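Cell death-related nuclease 4 (Caenorhabditis elegans, PDB 5DK5) degrades RNA and DNA as a homodimeric, metal-dependent DEDDh-family 3'-to-5' exonuclease that takes part in the breakdown of DNA during apoptosis. Local coordinates at the interface of chains A and B. Coordinates in Å, arbitrary orientation; residue numbers count along the deposited sequence, not the author numbering. Chains: chain A/B, Cell death-related nuclease 4.

Contact 1: the interface of chains A and B. Residues chain A 300, 303; chain B 72-73, 86, 90.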
loop_
_atom_site.group_PDB
_atom_site.type_symbol
_atom_site.label_atom_id
_atom_site.label_comp_id
_atom_site.label_asym_id
_atom_site.label_seq_id
_atom_site.Cartn_x
_atom_site.Cartn_y
_atom_site.Cartn_z
ATOM N N HIS A 300 3.990 13.704 -1.909
ATOM C CA HIS A 300 3.220 12.874 -0.987
ATOM C C HIS A 300 4.023 12.412 0.228
ATOM O O HIS A 300 3.543 12.508 1.357
ATOM C CB HIS A 300 2.665 11.650 -1.721
ATOM C CG HIS A 300 2.033 10.639 -0.818
ATOM N ND1 HIS A 300 0.897 10.901 -0.079
ATOM C CD2 HIS A 300 2.379 9.359 -0.532
ATOM C CE1 HIS A 300 0.574 9.829 0.621
ATOM N NE2 HIS A 300 1.454 8.882 0.366
ATOM N N LYS A 303 4.569 15.246 2.651
ATOM C CA LYS A 303 3.342 15.722 3.279
ATOM C C LYS A 303 2.892 14.783 4.396
ATOM O O LYS A 303 2.594 15.220 5.508
ATOM C CB LYS A 303 2.236 15.862 2.228
ATOM C CG LYS A 303 0.963 16.536 2.722
ATOM C CD LYS A 303 -0.059 16.646 1.595
ATOM C CE LYS A 303 -1.322 17.377 2.033
ATOM N NZ LYS A 303 -2.060 16.648 3.099
ATOM N N ARG B 72 -2.380 3.999 2.689
ATOM C CA ARG B 72 -2.605 5.413 2.426
ATOM C C ARG B 72 -1.916 5.900 1.158
ATOM O O ARG B 72 -2.216 6.988 0.667
ATOM C CB ARG B 72 -2.140 6.232 3.628
ATOM C CG ARG B 72 -2.845 5.825 4.912
ATOM C CD ARG B 72 -2.338 6.567 6.127
ATOM N NE ARG B 72 -2.640 5.813 7.338
ATOM C CZ ARG B 72 -2.403 6.238 8.573
ATOM N NH1 ARG B 72 -1.858 7.430 8.784
ATOM N NH2 ARG B 72 -2.714 5.467 9.602
ATOM N N THR B 73 -0.999 5.093 0.634
ATOM C CA THR B 73 -0.348 5.387 -0.640
ATOM C C THR B 73 -0.894 4.465 -1.720
ATOM O O THR B 73 -0.722 3.248 -1.648
ATOM C CB THR B 73 1.183 5.208 -0.568
ATOM O OG1 THR B 73 1.701 5.852 0.602
ATOM C CG2 THR B 73 1.845 5.794 -1.806
ATOM N N GLN B 86 -2.820 10.638 -6.285
ATOM C CA GLN B 86 -2.555 10.578 -4.853
ATOM C C GLN B 86 -3.032 11.834 -4.131
ATOM O O GLN B 86 -3.562 11.758 -3.022
ATOM C CB GLN B 86 -1.059 10.377 -4.602
ATOM C CG GLN B 86 -0.695 10.175 -3.141
ATOM C CD GLN B 86 -1.311 8.923 -2.558
ATOM O OE1 GLN B 86 -1.282 7.857 -3.174
ATOM N NE2 GLN B 86 -1.881 9.044 -1.366
ATOM N N ASP B 90 -5.317 12.385 -0.527
ATOM C CA ASP B 90 -4.605 12.997 0.595
ATOM C C ASP B 90 -5.411 14.150 1.191
ATOM O O ASP B 90 -5.274 14.466 2.369
ATOM C CB ASP B 90 -3.224 13.505 0.163
ATOM C CG ASP B 90 -2.195 12.390 0.025
ATOM O OD1 ASP B 90 -2.502 11.228 0.366
ATOM O OD2 ASP B 90 -1.064 12.686 -0.416
#
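A:His300, whose helical backbone opens helix 300-305, meets B:Gln86 and B:Asp90, the first and last residues of helix 86-90, and B:Thr73 in an irregular segment. The imidazole is held at both nitrogens. ND1 of A:His300 donates to carboxylate oxygen OD2 of B:Asp90 at 2.7 Å, entering on the syn lone pair; ring and carboxylate are nearly coplanar, 19° apart. Across the ring, NE2 of A:His300 shares a hydrogen bond of 3.0 Å with the hydroxyl OG1 of B:Thr73, which lies in the ring plane; the donor is not settled. Two anchors at separate ring atoms fix the rotation about CB-CG, after chi1 of 172° has carried the ring away from its backbone N. One ring face receives methylene CG of B:Gln86, 3.5 Å above the plane and toward the rim. The amide of B:Gln86 is itself pinned, because NE2 donates to the backbone O of B:Arg72 at 2.9 Å and, at the same length, to OD1 of B:Asp90, reached from above the carboxylate plane. B:Gln86 thus both packs on the ring and, by its bond to OD1, probably steadies the carboxylate, whose proximity could favour a protonated imidazole. A:Lys303 is more peripheral: its NZ stays 5.4 Å from OD2 of B:Asp90, so any attraction acts at a distance. The site thus seats the C-terminal helix 300-305 of one subunit against helix 86-90 of the other, in keeping with dimerisation through the C-terminus.

Contact 2: the interface of chains A and B. Residues chain A 38, 70-71, 300; chain B 71-73.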
loop_
_atom_site.group_PDB
_atom_site.type_symbol
_atom_site.label_atom_id
_atom_site.label_comp_id
_atom_site.label_asym_id
_atom_site.label_seq_id
_atom_site.Cartn_x
_atom_site.Cartn_y
_atom_site.Cartn_z
ATOM N N PRO A 38 6.090 6.726 0.972
ATOM C CA PRO A 38 6.562 6.887 2.349
ATOM C C PRO A 38 7.127 5.584 2.917
ATOM O O PRO A 38 6.477 4.935 3.739
ATOM C CB PRO A 38 5.299 7.325 3.089
ATOM C CG PRO A 38 4.203 6.606 2.372
ATOM C CD PRO A 38 4.624 6.558 0.918
ATOM N N LEU A 70 1.545 3.187 7.816
ATOM C CA LEU A 70 1.022 4.013 6.728
ATOM C C LEU A 70 0.509 3.137 5.590
ATOM O O LEU A 70 -0.552 3.398 5.017
ATOM C CB LEU A 70 2.090 4.975 6.204
ATOM C CG LEU A 70 2.714 5.927 7.227
ATOM C CD1 LEU A 70 3.745 6.820 6.555
ATOM C CD2 LEU A 70 1.654 6.770 7.911
ATOM N N ASN A 71 1.279 2.104 5.265
ATOM C CA ASN A 71 0.880 1.110 4.278
ATOM C C ASN A 71 1.083 -0.280 4.851
ATOM O O ASN A 71 2.189 -0.823 4.825
ATOM C CB ASN A 71 1.668 1.283 2.982
ATOM C CG ASN A 71 1.370 2.602 2.297
ATOM O OD1 ASN A 71 0.312 2.774 1.691
ATOM N ND2 ASN A 71 2.301 3.542 2.391
ATOM N N HIS A 300 3.990 13.704 -1.909
ATOM C CA HIS A 300 3.220 12.874 -0.987
ATOM C C HIS A 300 4.023 12.412 0.228
ATOM O O HIS A 300 3.543 12.508 1.357
ATOM C CB HIS A 300 2.665 11.650 -1.721
ATOM C CG HIS A 300 2.033 10.639 -0.818
ATOM N ND1 HIS A 300 0.897 10.901 -0.079
ATOM C CD2 HIS A 300 2.379 9.359 -0.532
ATOM C CE1 HIS A 300 0.574 9.829 0.621
ATOM N NE2 HIS A 300 1.454 8.882 0.366
ATOM N N ASN B 71 -4.014 1.443 3.819
ATOM C CA ASN B 71 -2.990 1.672 2.805
ATOM C C ASN B 71 -3.184 3.057 2.212
ATOM O O ASN B 71 -4.041 3.266 1.353
ATOM C CB ASN B 71 -3.048 0.601 1.719
ATOM C CG ASN B 71 -2.663 -0.770 2.239
ATOM O OD1 ASN B 71 -1.485 -1.053 2.466
ATOM N ND2 ASN B 71 -3.656 -1.631 2.431
ATOM N N ARG B 72 -2.380 3.999 2.689
ATOM C CA ARG B 72 -2.605 5.413 2.426
ATOM C C ARG B 72 -1.916 5.900 1.158
ATOM O O ARG B 72 -2.216 6.988 0.667
ATOM C CB ARG B 72 -2.140 6.232 3.628
ATOM C CG ARG B 72 -2.845 5.825 4.912
ATOM C CD ARG B 72 -2.338 6.567 6.127
ATOM N NE ARG B 72 -2.640 5.813 7.338
ATOM C CZ ARG B 72 -2.403 6.238 8.573
ATOM N NH1 ARG B 72 -1.858 7.430 8.784
ATOM N NH2 ARG B 72 -2.714 5.467 9.602
ATOM N N THR B 73 -0.999 5.093 0.634
ATOM C CA THR B 73 -0.348 5.387 -0.640
ATOM C C THR B 73 -0.894 4.465 -1.720
ATOM O O THR B 73 -0.722 3.248 -1.648
ATOM C CB THR B 73 1.183 5.208 -0.568
ATOM O OG1 THR B 73 1.701 5.852 0.602
ATOM C CG2 THR B 73 1.845 5.794 -1.806
#
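Methyl CG2 of B:Thr73 lies between CD of A:Pro38 and CD2 of A:His300, a small apolar centre. A:Pro38 and B:Thr73 reach toward each other, ring carbons CD and CG of the proline against hydroxyl OG1 of the threonine, with CG2 farther off, 4.0 Å from CD of A:Pro38. A second packing contact lies farther out, where A:Leu70 and B:Arg72 cross at about a right angle: branch CD2 of the leucine rests against the guanidinium at NH1 of B:Arg72, 3.7 Å away, the arginine chain running extended from CG to NE. Around these contacts the carboxamide of A:Asn71 reads both the backbone and the side chain of B:Thr73. Its OD1 accepts from N of B:Thr73 at 2.9 Å, with the donor in the carbonyl plane on a lone pair. Its ND2 donates to OG1 of B:Thr73 at 3.0 Å, nearly within the amide plane and 162° at the hydrogen. The paired bonds hold the amide against rotation, and a chi1 of -65°, placing CG opposite the carbonyl carbon, directs it across the interface. OG1 of B:Thr73 is consequently gripped by A:Asn71 as well as A:His300. At the rim, N of B:Arg72 donates to O of A:Leu70 at 3.0 Å. A:Asn71 and B:Asn71 form an antiparallel beta bridge, so the site lies where the equivalent loops, each following strand 61-65 and preceding helix 76-82, pair across the two-fold axis.

Contact 3: the interface of chains A and B. Residues chain A 69, 72-73, 86; chain B 70, 300, 304.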
loop_
_atom_site.group_PDB
_atom_site.type_symbol
_atom_site.label_atom_id
_atom_site.label_comp_id
_atom_site.label_asym_id
_atom_site.label_seq_id
_atom_site.Cartn_x
_atom_site.Cartn_y
_atom_site.Cartn_z
ATOM N N VAL A 69 2.692 1.251 9.452
ATOM C CA VAL A 69 1.375 1.782 9.813
ATOM C C VAL A 69 0.736 2.652 8.726
ATOM O O VAL A 69 -0.480 2.841 8.723
ATOM C CB VAL A 69 1.451 2.610 11.114
ATOM C CG1 VAL A 69 1.893 1.728 12.268
ATOM C CG2 VAL A 69 2.397 3.794 10.958
ATOM N N ARG A 72 -0.003 -0.845 5.366
ATOM C CA ARG A 72 0.057 -2.052 6.176
ATOM C C ARG A 72 0.061 -3.327 5.336
ATOM O O ARG A 72 0.360 -4.409 5.845
ATOM C CB ARG A 72 -1.117 -2.067 7.156
ATOM C CG ARG A 72 -1.109 -0.883 8.120
ATOM C CD ARG A 72 -2.322 -0.879 9.033
ATOM N NE ARG A 72 -2.397 -2.084 9.855
ATOM C CZ ARG A 72 -3.357 -2.327 10.744
ATOM N NH1 ARG A 72 -4.333 -1.448 10.933
ATOM N NH2 ARG A 72 -3.342 -3.451 11.444
ATOM N N THR A 73 -0.269 -3.195 4.054
ATOM C CA THR A 73 -0.259 -4.327 3.132
ATOM C C THR A 73 0.889 -4.182 2.146
ATOM O O THR A 73 0.943 -3.223 1.374
ATOM C CB THR A 73 -1.584 -4.439 2.365
ATOM O OG1 THR A 73 -2.668 -4.446 3.296
ATOM C CG2 THR A 73 -1.631 -5.718 1.537
ATOM N N GLN A 86 3.673 -11.290 4.160
ATOM C CA GLN A 86 2.747 -10.390 4.838
ATOM C C GLN A 86 2.512 -10.816 6.283
ATOM O O GLN A 86 2.376 -9.976 7.171
ATOM C CB GLN A 86 1.416 -10.338 4.083
ATOM C CG GLN A 86 0.382 -9.386 4.675
ATOM C CD GLN A 86 0.823 -7.936 4.636
ATOM O OE1 GLN A 86 1.353 -7.461 3.631
ATOM N NE2 GLN A 86 0.603 -7.222 5.734
ATOM N N LEU B 70 -5.740 2.157 5.914
ATOM C CA LEU B 70 -4.906 0.958 6.017
ATOM C C LEU B 70 -3.727 1.034 5.051
ATOM O O LEU B 70 -2.594 0.717 5.412
ATOM C CB LEU B 70 -5.724 -0.305 5.739
ATOM C CG LEU B 70 -6.922 -0.567 6.653
ATOM C CD1 LEU B 70 -7.635 -1.835 6.219
ATOM C CD2 LEU B 70 -6.485 -0.670 8.104
ATOM N N HIS B 300 -4.883 -12.303 5.173
ATOM C CA HIS B 300 -4.528 -10.957 5.615
ATOM C C HIS B 300 -5.737 -10.025 5.711
ATOM O O HIS B 300 -5.919 -9.345 6.721
ATOM C CB HIS B 300 -3.481 -10.347 4.677
ATOM C CG HIS B 300 -3.255 -8.884 4.894
ATOM N ND1 HIS B 300 -2.745 -8.373 6.070
ATOM C CD2 HIS B 300 -3.470 -7.818 4.086
ATOM C CE1 HIS B 300 -2.655 -7.059 5.974
ATOM N NE2 HIS B 300 -3.088 -6.697 4.781
ATOM N N ILE B 304 -6.932 -8.278 9.243
ATOM C CA ILE B 304 -6.809 -6.847 9.487
ATOM C C ILE B 304 -8.173 -6.176 9.662
ATOM O O ILE B 304 -8.276 -5.130 10.303
ATOM C CB ILE B 304 -6.028 -6.148 8.345
ATOM C CG1 ILE B 304 -5.485 -4.798 8.821
ATOM C CG2 ILE B 304 -6.894 -5.994 7.093
ATOM C CD1 ILE B 304 -4.491 -4.167 7.866
#
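A 2.7 Å hydrogen bond, its direction undecided, joins the hydroxyl OG1 of A:Thr73 to imidazole NE2 of B:His300. The threonine's chi1 of -53° sets OG1 opposite its carbonyl carbon and turns it toward the ring, while methyl CG2 approaches CD2 of B:His300. Above one face of that imidazole lies methylene CG of A:Gln86, toward the rim, with the amide and ring planes turned 43° from each other. The contact is supported from behind: NE2 of A:Gln86 donates to the backbone O of A:Arg72 at 2.8 Å, in the plane of that carbonyl, and so ties helix 86-90 to the loop that carries A:Thr73. Along the same loop, N of A:Arg72 donates to O of B:Leu70 at 3.0 Å, adding a backbone link between subunits. The side chain of A:Arg72 bends at chi3 (60°), and this turn brings one face of its guanidinium under the terminal methyl of B:Ile304 of helix 300-305. CD1 of the isoleucine lies over that face, 3.5 Å above the guanidinium plane of A:Arg72, whereas CG1 is merely near NH2. NH2 of A:Arg72 is 3.6 Å from CG1 of B:Ile304, and NH1 reaches CD2 of B:Leu70 at the same separation; these are packing contacts and not hydrogen bonds. The terminal methyl CD1 of B:Ile304 lies 3.6 Å from CZ of A:Arg72, displaced from the guanidinium centre toward its rim.

Contact 1 and contact 2 adjoin, their C-alpha centres about 6 Å apart, and share A:His300, B:Arg72 and B:Thr73. Contact 3 is centred about 11 Å from contact 2 and 16 Å from contact 1, and presents much of the same chemistry with the chains exchanged. The two-fold thus places a paired loop at the middle, flanked on either side by helix 300-305 of one subunit against helix 86-90 of its partner. Each protomer supplies both the C-terminal helix and its docking surface, making the arrangement reciprocal, though not identical in detail: the A:Arg72 chain bends at chi3 whereas that of B:Arg72 is extended.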